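Local coordinates for cysteine desulfurase (Thermococcus onnurineus, PDB 5B87), which probably catalyses, with pyridoxal 5'-phosphate as cofactor, the removal of sulfur from L-cysteine, passing it to a sulfur carrier and leaving L-alanine, at residues I38-T43 with H366-R371; K126-P131 with K173-V178; A344-F349 with T389-F394. All coordinates share one frame; numbering follows the deposited sequence.

Interaction 1 of 3, residues I38-T43 with H366-R371. With ALA (alanine), chain F.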
loop_
_atom_site.group_PDB
_atom_site.type_symbol
_atom_site.label_atom_id
_atom_site.label_comp_id
_atom_site.label_asym_id
_atom_site.label_seq_id
_atom_site.Cartn_x
_atom_site.Cartn_y
_atom_site.Cartn_z
ATOM N N ILE B 38 -1.755 23.219 17.466
ATOM C CA ILE B 38 -3.189 23.116 17.472
ATOM C C ILE B 38 -3.369 22.435 16.122
ATOM O O ILE B 38 -3.156 23.043 15.109
ATOM C CB ILE B 38 -3.843 24.485 17.594
ATOM C CG1 ILE B 38 -3.724 24.968 19.022
ATOM C CG2 ILE B 38 -5.303 24.424 17.250
ATOM C CD1 ILE B 38 -4.429 26.264 19.300
ATOM N N TYR B 39 -3.704 21.154 16.119
ATOM C CA TYR B 39 -3.743 20.423 14.878
ATOM C C TYR B 39 -5.194 20.420 14.376
ATOM O O TYR B 39 -6.035 19.688 14.904
ATOM C CB TYR B 39 -3.183 18.984 15.006
ATOM C CG TYR B 39 -3.044 18.259 13.661
ATOM C CD1 TYR B 39 -1.955 18.475 12.809
ATOM C CD2 TYR B 39 -4.061 17.466 13.191
ATOM C CE1 TYR B 39 -1.869 17.828 11.552
ATOM C CE2 TYR B 39 -3.976 16.843 11.971
ATOM C CZ TYR B 39 -2.873 17.035 11.154
ATOM O OH TYR B 39 -2.821 16.337 9.969
ATOM N N PHE B 40 -5.459 21.228 13.338
ATOM C CA PHE B 40 -6.776 21.363 12.747
ATOM C C PHE B 40 -6.760 20.912 11.258
ATOM O O PHE B 40 -7.475 21.479 10.391
ATOM C CB PHE B 40 -7.276 22.843 12.875
ATOM C CG PHE B 40 -7.853 23.255 14.232
ATOM C CD1 PHE B 40 -7.914 22.419 15.334
ATOM C CD2 PHE B 40 -8.310 24.585 14.392
ATOM C CE1 PHE B 40 -8.403 22.888 16.559
ATOM C CE2 PHE B 40 -8.847 25.054 15.607
ATOM C CZ PHE B 40 -8.881 24.205 16.693
ATOM N N ASP B 41 -5.959 19.897 10.935
ATOM C CA ASP B 41 -5.914 19.397 9.573
ATOM C C ASP B 41 -6.160 17.898 9.499
ATOM O O ASP B 41 -5.464 17.153 8.791
ATOM C CB ASP B 41 -4.555 19.765 8.952
ATOM C CG ASP B 41 -4.557 19.632 7.434
ATOM O OD1 ASP B 41 -5.671 19.589 6.815
ATOM O OD2 ASP B 41 -3.437 19.527 6.877
ATOM N N ASN B 42 -7.142 17.465 10.278
ATOM C CA ASN B 42 -7.515 16.069 10.437
ATOM C C ASN B 42 -8.195 15.484 9.222
ATOM O O ASN B 42 -8.213 14.249 9.099
ATOM C CB ASN B 42 -8.443 15.889 11.639
ATOM C CG ASN B 42 -7.740 16.091 12.931
ATOM O OD1 ASN B 42 -6.956 15.240 13.337
ATOM N ND2 ASN B 42 -7.997 17.215 13.588
ATOM N N THR B 43 -8.743 16.293 8.314
ATOM C CA THR B 43 -9.284 15.662 7.116
ATOM C C THR B 43 -8.169 15.266 6.173
ATOM O O THR B 43 -8.344 14.347 5.445
ATOM C CB THR B 43 -10.538 16.319 6.405
ATOM O OG1 THR B 43 -10.224 16.837 5.106
ATOM C CG2 THR B 43 -11.271 17.257 7.253
ATOM N N HIS B 366 1.226 31.118 14.182
ATOM C CA HIS B 366 0.708 30.982 15.573
ATOM C C HIS B 366 0.518 29.516 15.984
ATOM O O HIS B 366 -0.222 29.213 16.911
ATOM C CB HIS B 366 -0.624 31.707 15.735
ATOM C CG HIS B 366 -0.518 33.196 15.748
ATOM N ND1 HIS B 366 -0.351 33.941 14.598
ATOM C CD2 HIS B 366 -0.620 34.084 16.763
ATOM C CE1 HIS B 366 -0.322 35.224 14.908
ATOM N NE2 HIS B 366 -0.489 35.337 16.212
ATOM N N SER B 367 1.164 28.590 15.282
ATOM C CA SER B 367 1.119 27.165 15.655
ATOM C C SER B 367 -0.245 26.524 15.501
ATOM O O SER B 367 -0.570 25.579 16.231
ATOM C CB SER B 367 1.685 26.940 17.080
ATOM O OG SER B 367 3.097 27.192 17.082
ATOM N N ILE B 368 -1.045 27.031 14.570
ATOM C CA ILE B 368 -2.335 26.433 14.267
ATOM C C ILE B 368 -2.200 25.876 12.832
ATOM O O ILE B 368 -1.981 26.654 11.905
ATOM C CB ILE B 368 -3.462 27.462 14.349
ATOM C CG1 ILE B 368 -3.759 27.835 15.798
ATOM C CG2 ILE B 368 -4.743 26.968 13.676
ATOM C CD1 ILE B 368 -4.376 29.201 15.979
ATOM N N MET B 369 -2.344 24.542 12.694
ATOM C CA MET B 369 -2.235 23.838 11.437
ATOM C C MET B 369 -3.574 23.709 10.751
ATOM O O MET B 369 -4.518 23.060 11.239
ATOM C CB MET B 369 -1.649 22.404 11.620
ATOM C CG MET B 369 -0.408 22.255 12.503
ATOM S SD MET B 369 1.094 23.082 12.010
ATOM C CE MET B 369 0.978 24.664 12.818
ATOM N N VAL B 370 -3.645 24.270 9.563
ATOM C CA VAL B 370 -4.882 24.327 8.853
ATOM C C VAL B 370 -4.539 24.045 7.390
ATOM O O VAL B 370 -3.416 24.162 7.011
ATOM C CB VAL B 370 -5.458 25.718 9.183
ATOM C CG1 VAL B 370 -5.473 26.649 7.986
ATOM C CG2 VAL B 370 -6.795 25.616 9.841
ATOM N N ARG B 371 -5.472 23.598 6.577
ATOM C CA ARG B 371 -5.182 23.425 5.150
ATOM C C ARG B 371 -5.828 24.511 4.289
ATOM O O ARG B 371 -6.898 25.028 4.609
ATOM C CB ARG B 371 -5.594 22.049 4.636
ATOM C CG ARG B 371 -4.713 21.571 3.480
ATOM C CD ARG B 371 -4.438 20.076 3.490
ATOM N NE ARG B 371 -3.138 19.789 2.860
ATOM C CZ ARG B 371 -2.042 19.293 3.453
ATOM N NH1 ARG B 371 -2.020 18.941 4.729
ATOM N NH2 ARG B 371 -0.939 19.122 2.729
HETATM N N ALA F . -8.703 13.716 1.318
HETATM C CA ALA F . -7.626 14.472 2.040
HETATM C C ALA F . -7.772 16.011 2.097
HETATM O O ALA F . -6.997 16.699 2.700
HETATM C CB ALA F . -6.176 14.121 1.607
HETATM O OXT ALA F . -8.605 16.488 1.594
#
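D41 and R371 meet because each sends its CG anti to its own backbone N (chi1 -150° for R371). The R371 chain then bends at its second torsion, which lays the guanidinium beside the carboxylate. The two planes are only 25° apart. R371 NH1 donates to D41 OD2 at 2.6 Å in a salt bridge, near the guanidinium plane and on the syn lone pair of that oxygen. D41 OD1 pairs with R391, and D41 OD2 also accepts from H72 of the second subunit. S75 of that subunit takes R371 NH2. An alanine in place of R371 removes the guanidinium and would probably leave D41 OD2 without this charged mate and S75 without this partner.

Before this ion pair, I38 and Y39 run parallel to I368 and M369. Strand 38-39 forms the outer edge, within this chain, of a small mixed sheet in the class-V aminotransferase fold. I38 N donates to S367 O at 2.9 Å, and M369 N donates to I38 O at 3.0 Å. F40 N reaches M369 O at 2.9 Å by a more bent bond (134°). S367 ends the preceding helix 356-365 in a Schellman motif. I38 and I368 lie side by side, I38 CB 3.8 Å from I368 CG1, near helix 400-413. The M369 and Y39 side chains cross at about a right angle, with M369 CG 4.1 Å from Y39 CD1.

Interaction 2 of 3, residues K126-P131 with K173-V178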
loop_
_atom_site.group_PDB
_atom_site.type_symbol
_atom_site.label_atom_id
_atom_site.label_comp_id
_atom_site.label_asym_id
_atom_site.label_seq_id
_atom_site.Cartn_x
_atom_site.Cartn_y
_atom_site.Cartn_z
ATOM N N LYS B 126 -25.013 3.799 -17.389
ATOM C CA LYS B 126 -24.929 5.009 -16.617
ATOM C C LYS B 126 -24.433 4.909 -15.201
ATOM O O LYS B 126 -24.899 4.126 -14.427
ATOM C CB LYS B 126 -26.286 5.650 -16.612
ATOM C CG LYS B 126 -26.373 6.910 -15.817
ATOM C CD LYS B 126 -27.598 6.870 -14.958
ATOM C CE LYS B 126 -28.682 7.730 -15.511
ATOM N NZ LYS B 126 -29.984 7.275 -15.018
ATOM N N ILE B 127 -23.464 5.744 -14.896
ATOM C CA ILE B 127 -22.892 5.832 -13.595
ATOM C C ILE B 127 -23.400 7.125 -13.079
ATOM O O ILE B 127 -23.361 8.118 -13.790
ATOM C CB ILE B 127 -21.357 5.844 -13.655
ATOM C CG1 ILE B 127 -20.861 4.498 -14.139
ATOM C CG2 ILE B 127 -20.746 6.041 -12.275
ATOM C CD1 ILE B 127 -19.384 4.508 -14.433
ATOM N N VAL B 128 -23.905 7.108 -11.853
ATOM C CA VAL B 128 -24.185 8.360 -11.181
ATOM C C VAL B 128 -23.406 8.561 -9.863
ATOM O O VAL B 128 -23.263 7.649 -9.034
ATOM C CB VAL B 128 -25.683 8.643 -11.032
ATOM C CG1 VAL B 128 -26.548 7.572 -11.673
ATOM C CG2 VAL B 128 -26.089 8.920 -9.597
ATOM N N THR B 129 -22.933 9.795 -9.706
ATOM C CA THR B 129 -22.214 10.232 -8.549
ATOM C C THR B 129 -22.751 11.615 -8.064
ATOM O O THR B 129 -23.752 12.129 -8.578
ATOM C CB THR B 129 -20.706 10.214 -8.829
ATOM O OG1 THR B 129 -20.031 10.291 -7.573
ATOM C CG2 THR B 129 -20.244 11.379 -9.728
ATOM N N THR B 130 -22.073 12.190 -7.099
ATOM C CA THR B 130 -22.448 13.479 -6.608
ATOM C C THR B 130 -21.525 14.469 -7.262
ATOM O O THR B 130 -20.513 14.087 -7.784
ATOM C CB THR B 130 -22.411 13.585 -5.074
ATOM O OG1 THR B 130 -21.158 14.083 -4.633
ATOM C CG2 THR B 130 -22.655 12.279 -4.438
ATOM N N PRO B 131 -21.927 15.791 -7.205
ATOM C CA PRO B 131 -21.007 16.732 -7.833
ATOM C C PRO B 131 -19.946 17.204 -6.896
ATOM O O PRO B 131 -19.168 18.047 -7.250
ATOM C CB PRO B 131 -21.890 17.908 -8.134
ATOM C CG PRO B 131 -22.744 17.999 -6.961
ATOM C CD PRO B 131 -23.131 16.595 -6.722
ATOM N N LYS B 173 -32.669 5.850 -11.108
ATOM C CA LYS B 173 -33.570 4.956 -11.804
ATOM C C LYS B 173 -32.943 3.964 -12.768
ATOM O O LYS B 173 -33.060 2.759 -12.579
ATOM C CB LYS B 173 -34.673 5.725 -12.490
ATOM C CG LYS B 173 -35.714 4.834 -13.122
ATOM C CD LYS B 173 -37.061 5.019 -12.476
ATOM C CE LYS B 173 -37.694 3.686 -12.209
ATOM N NZ LYS B 173 -38.784 3.802 -11.226
ATOM N N GLY B 174 -32.284 4.453 -13.792
ATOM C CA GLY B 174 -31.673 3.555 -14.738
ATOM C C GLY B 174 -30.174 3.463 -14.599
ATOM O O GLY B 174 -29.470 3.363 -15.578
ATOM N N ALA B 175 -29.681 3.494 -13.376
ATOM C CA ALA B 175 -28.253 3.439 -13.169
ATOM C C ALA B 175 -27.706 2.063 -12.909
ATOM O O ALA B 175 -28.279 1.251 -12.218
ATOM C CB ALA B 175 -27.808 4.409 -12.091
ATOM N N LYS B 176 -26.559 1.838 -13.499
ATOM C CA LYS B 176 -25.843 0.618 -13.358
ATOM C C LYS B 176 -25.057 0.642 -12.053
ATOM O O LYS B 176 -24.971 -0.330 -11.355
ATOM C CB LYS B 176 -24.906 0.485 -14.548
ATOM C CG LYS B 176 -24.228 -0.845 -14.700
ATOM C CD LYS B 176 -25.220 -1.950 -14.877
ATOM C CE LYS B 176 -24.831 -2.871 -16.004
ATOM N NZ LYS B 176 -24.763 -4.254 -15.491
ATOM N N LEU B 177 -24.494 1.782 -11.747
ATOM C CA LEU B 177 -23.660 1.986 -10.550
ATOM C C LEU B 177 -23.836 3.393 -9.989
ATOM O O LEU B 177 -23.938 4.359 -10.736
ATOM C CB LEU B 177 -22.193 1.740 -10.904
ATOM C CG LEU B 177 -21.212 1.711 -9.730
ATOM C CD1 LEU B 177 -20.110 0.695 -9.986
ATOM C CD2 LEU B 177 -20.575 3.057 -9.493
ATOM N N VAL B 178 -23.903 3.488 -8.675
ATOM C CA VAL B 178 -23.923 4.768 -7.967
ATOM C C VAL B 178 -22.739 4.842 -6.986
ATOM O O VAL B 178 -22.520 3.926 -6.235
ATOM C CB VAL B 178 -25.233 4.925 -7.215
ATOM C CG1 VAL B 178 -25.314 6.285 -6.552
ATOM C CG2 VAL B 178 -26.384 4.745 -8.175
HETATM O O HOH W 1 -27.148 2.067 -16.813
#
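V128 CG1 presses on A175 CB at 3.4 Å, tighter than usual for two carbons. The other methyl, V128 CG2, lies 4.1 Å from V178 CG1, and these two valines stand side by side, pointing the same way. I127 and L177 pair likewise, with I127 CG2 4.1 Å from L177 CD2. K126 adds its aliphatic part, with CD packed against A175 CB. The K126 chain starts with CG anti to the backbone N (chi1 179°) and bends twice further on. This carries NZ past G174 to K171 O, its hydrogen-bond partner near the end of helix 165-172.

The backbones fix this pairing. K176 N donates to K126 O at 3.0 Å, and V128 N donates to L177 O at the same 3.0 Å. The strands are parallel neighbours in the seven-stranded mixed sheet of the large domain of a fold type I PLP enzyme. Strand 151-154 and helices 139-148 and 165-172 come between them in the sequence. V178 CA adds a C-H contact to V128 O at 3.1 Å. Ahead of strand 177-181, a water links K126 N to G174 O. It accepts from K126 N at 2.8 Å and donates to G174 O at 2.9 Å.

Further out, L177 rests on I206 and V208 of strand 206-210. On the other flank, I127 touches L152 of strand 151-154. T129 OG1 bonds to A179 O, one residue beyond V178.

Interaction 3 of 3, residues A344-F349 with T389-F394. With ALA (alanine), chain F.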
loop_
_atom_site.group_PDB
_atom_site.type_symbol
_atom_site.label_atom_id
_atom_site.label_comp_id
_atom_site.label_asym_id
_atom_site.label_seq_id
_atom_site.Cartn_x
_atom_site.Cartn_y
_atom_site.Cartn_z
ATOM N N ALA B 344 -20.242 17.653 9.310
ATOM C CA ALA B 344 -19.148 16.914 9.959
ATOM C C ALA B 344 -18.171 17.871 10.575
ATOM O O ALA B 344 -18.335 19.077 10.463
ATOM C CB ALA B 344 -18.404 16.025 8.896
ATOM N N GLY B 345 -17.118 17.319 11.151
ATOM C CA GLY B 345 -16.042 18.043 11.770
ATOM C C GLY B 345 -15.090 18.735 10.836
ATOM O O GLY B 345 -13.919 18.590 10.953
ATOM N N VAL B 346 -15.622 19.498 9.913
ATOM C CA VAL B 346 -14.834 20.233 8.968
ATOM C C VAL B 346 -15.504 21.572 8.695
ATOM O O VAL B 346 -16.658 21.641 8.420
ATOM C CB VAL B 346 -14.468 19.397 7.691
ATOM C CG1 VAL B 346 -15.273 18.144 7.573
ATOM C CG2 VAL B 346 -14.560 20.165 6.414
ATOM N N VAL B 347 -14.746 22.632 8.818
ATOM C CA VAL B 347 -15.266 23.942 8.536
ATOM C C VAL B 347 -14.376 24.666 7.565
ATOM O O VAL B 347 -13.329 25.120 7.905
ATOM C CB VAL B 347 -15.713 24.787 9.775
ATOM C CG1 VAL B 347 -15.953 23.972 11.009
ATOM C CG2 VAL B 347 -14.824 25.965 10.056
ATOM N N SER B 348 -14.831 24.745 6.340
ATOM C CA SER B 348 -14.121 25.451 5.326
ATOM C C SER B 348 -14.594 26.890 5.424
ATOM O O SER B 348 -15.736 27.134 5.624
ATOM C CB SER B 348 -14.465 24.898 3.968
ATOM O OG SER B 348 -13.565 23.926 3.587
ATOM N N PHE B 349 -13.693 27.832 5.285
ATOM C CA PHE B 349 -14.015 29.248 5.369
ATOM C C PHE B 349 -13.059 30.062 4.493
ATOM O O PHE B 349 -12.119 29.501 3.896
ATOM C CB PHE B 349 -14.013 29.737 6.836
ATOM C CG PHE B 349 -12.687 29.688 7.493
ATOM C CD1 PHE B 349 -12.246 28.526 8.168
ATOM C CD2 PHE B 349 -11.847 30.787 7.459
ATOM C CE1 PHE B 349 -10.978 28.484 8.770
ATOM C CE2 PHE B 349 -10.592 30.741 8.044
ATOM C CZ PHE B 349 -10.167 29.615 8.704
ATOM N N THR B 389 -10.429 27.501 -0.292
ATOM C CA THR B 389 -10.926 27.882 0.998
ATOM C C THR B 389 -9.855 27.514 1.958
ATOM O O THR B 389 -8.938 26.852 1.593
ATOM C CB THR B 389 -12.161 27.095 1.409
ATOM O OG1 THR B 389 -11.832 25.733 1.543
ATOM C CG2 THR B 389 -13.199 27.219 0.398
ATOM N N VAL B 390 -9.987 27.928 3.195
ATOM C CA VAL B 390 -9.072 27.516 4.209
ATOM C C VAL B 390 -9.938 26.549 5.022
ATOM O O VAL B 390 -11.121 26.739 5.176
ATOM C CB VAL B 390 -8.376 28.660 4.971
ATOM C CG1 VAL B 390 -8.930 30.023 4.657
ATOM C CG2 VAL B 390 -8.257 28.392 6.447
ATOM N N ARG B 391 -9.332 25.489 5.498
ATOM C CA ARG B 391 -10.061 24.465 6.178
ATOM C C ARG B 391 -9.509 24.001 7.494
ATOM O O ARG B 391 -8.395 23.603 7.602
ATOM C CB ARG B 391 -10.170 23.300 5.212
ATOM C CG ARG B 391 -11.048 22.159 5.603
ATOM C CD ARG B 391 -10.788 20.987 4.695
ATOM N NE ARG B 391 -9.509 20.379 4.959
ATOM C CZ ARG B 391 -9.000 19.378 4.273
ATOM N NH1 ARG B 391 -9.655 18.872 3.272
ATOM N NH2 ARG B 391 -7.838 18.894 4.592
ATOM N N ALA B 392 -10.365 24.028 8.489
ATOM C CA ALA B 392 -10.038 23.564 9.798
ATOM C C ALA B 392 -10.842 22.320 9.966
ATOM O O ALA B 392 -11.993 22.316 9.696
ATOM C CB ALA B 392 -10.419 24.570 10.844
ATOM N N SER B 393 -10.206 21.260 10.416
ATOM C CA SER B 393 -10.865 20.003 10.627
ATOM C C SER B 393 -10.458 19.451 11.960
ATOM O O SER B 393 -9.366 19.632 12.388
ATOM C CB SER B 393 -10.625 19.025 9.492
ATOM O OG SER B 393 -9.305 18.927 9.154
ATOM N N PHE B 394 -11.383 18.791 12.600
ATOM C CA PHE B 394 -11.172 18.282 13.910
ATOM C C PHE B 394 -11.256 16.800 14.119
ATOM O O PHE B 394 -11.686 16.047 13.307
ATOM C CB PHE B 394 -12.249 18.838 14.838
ATOM C CG PHE B 394 -12.488 20.296 14.711
ATOM C CD1 PHE B 394 -11.580 21.204 15.171
ATOM C CD2 PHE B 394 -13.642 20.753 14.163
ATOM C CE1 PHE B 394 -11.810 22.544 15.050
ATOM C CE2 PHE B 394 -13.887 22.095 14.049
ATOM C CZ PHE B 394 -12.969 22.989 14.489
HETATM N N ALA F . -8.703 13.716 1.318
HETATM C CA ALA F . -7.626 14.472 2.040
HETATM C C ALA F . -7.772 16.011 2.097
HETATM O O ALA F . -6.997 16.699 2.700
HETATM C CB ALA F . -6.176 14.121 1.607
HETATM O OXT ALA F . -8.605 16.488 1.594
HETATM O O HOH W 2 -12.761 15.792 10.634
#
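V347 and A392 form a hydrogen-bonded pair of two antiparallel strands, 346-349 and 389-393, in the small mixed sheet of this class-V aminotransferase fold. V347 N donates to A392 O at 2.9 Å, nearly straight at 179°. The return bond, A392 N to V347 O, is longer, and its donor sits above the carbonyl plane. F349 and V390 make the next such pair, with V390 N 2.7 Å from F349 O.

The face with V347, F349, V390 and A392 is closely packed and apolar. F349 CG stands between its backbone N and carbonyl carbon (chi1 65°), which folds the ring over toward V390. V390 CG1 lies over one ring face, 4.3 Å from the F349 ring centroid, in a CH-pi contact. A392 CB meets the same ring at its edge. F394 CE2 touches V347 CG1 at 4.1 Å. Helices 309-329 and 400-413 cover this side.

The face with V346, S348, R391 and S393 is more polar, and its side chains touch each other less. S348 OG bonds to A186 O and S393 OG accepts from T43 N, both outside the two strands. R391 CG lies 4.1 Å from V346 CG2 before the chain bends at its third torsion toward the PLP side. One water bridges G345 O and F394 O, where strand 346-349 begins after an inverse gamma turn centred on G345. R391 NH1 also donates to N185 O, which probably helps to hold the guanidinium in place. Bound alanine, the expected product, is gripped by two bonds at the guanidinium edge. R391 NH1 donates to alanine OXT at 3.1 Å, and R391 NH2 donates to alanine O at 3.0 Å.

From the N terminus, I38-T43 comes first and is joined by H366-R371, so interaction 1 closes the longest loop, of 322 residues. Interaction 2 is nested inside it. It closes a 41-residue loop within the seven-stranded sheet, about 15 Å from interaction 1 between nearest atoms. Interaction 3 opens later, in series with interaction 2, and closes a 39-residue loop. Its A344-F349 segment lies inside the loop of interaction 1 and its T389-F394 segment beyond it, so interactions 1 and 3 cross. These two share the four-stranded sheet, where strands 368-373 and 389-393 are neighbours. They join the N-terminal strand 38-39 to the C-terminal part of the chain beside the bound alanine.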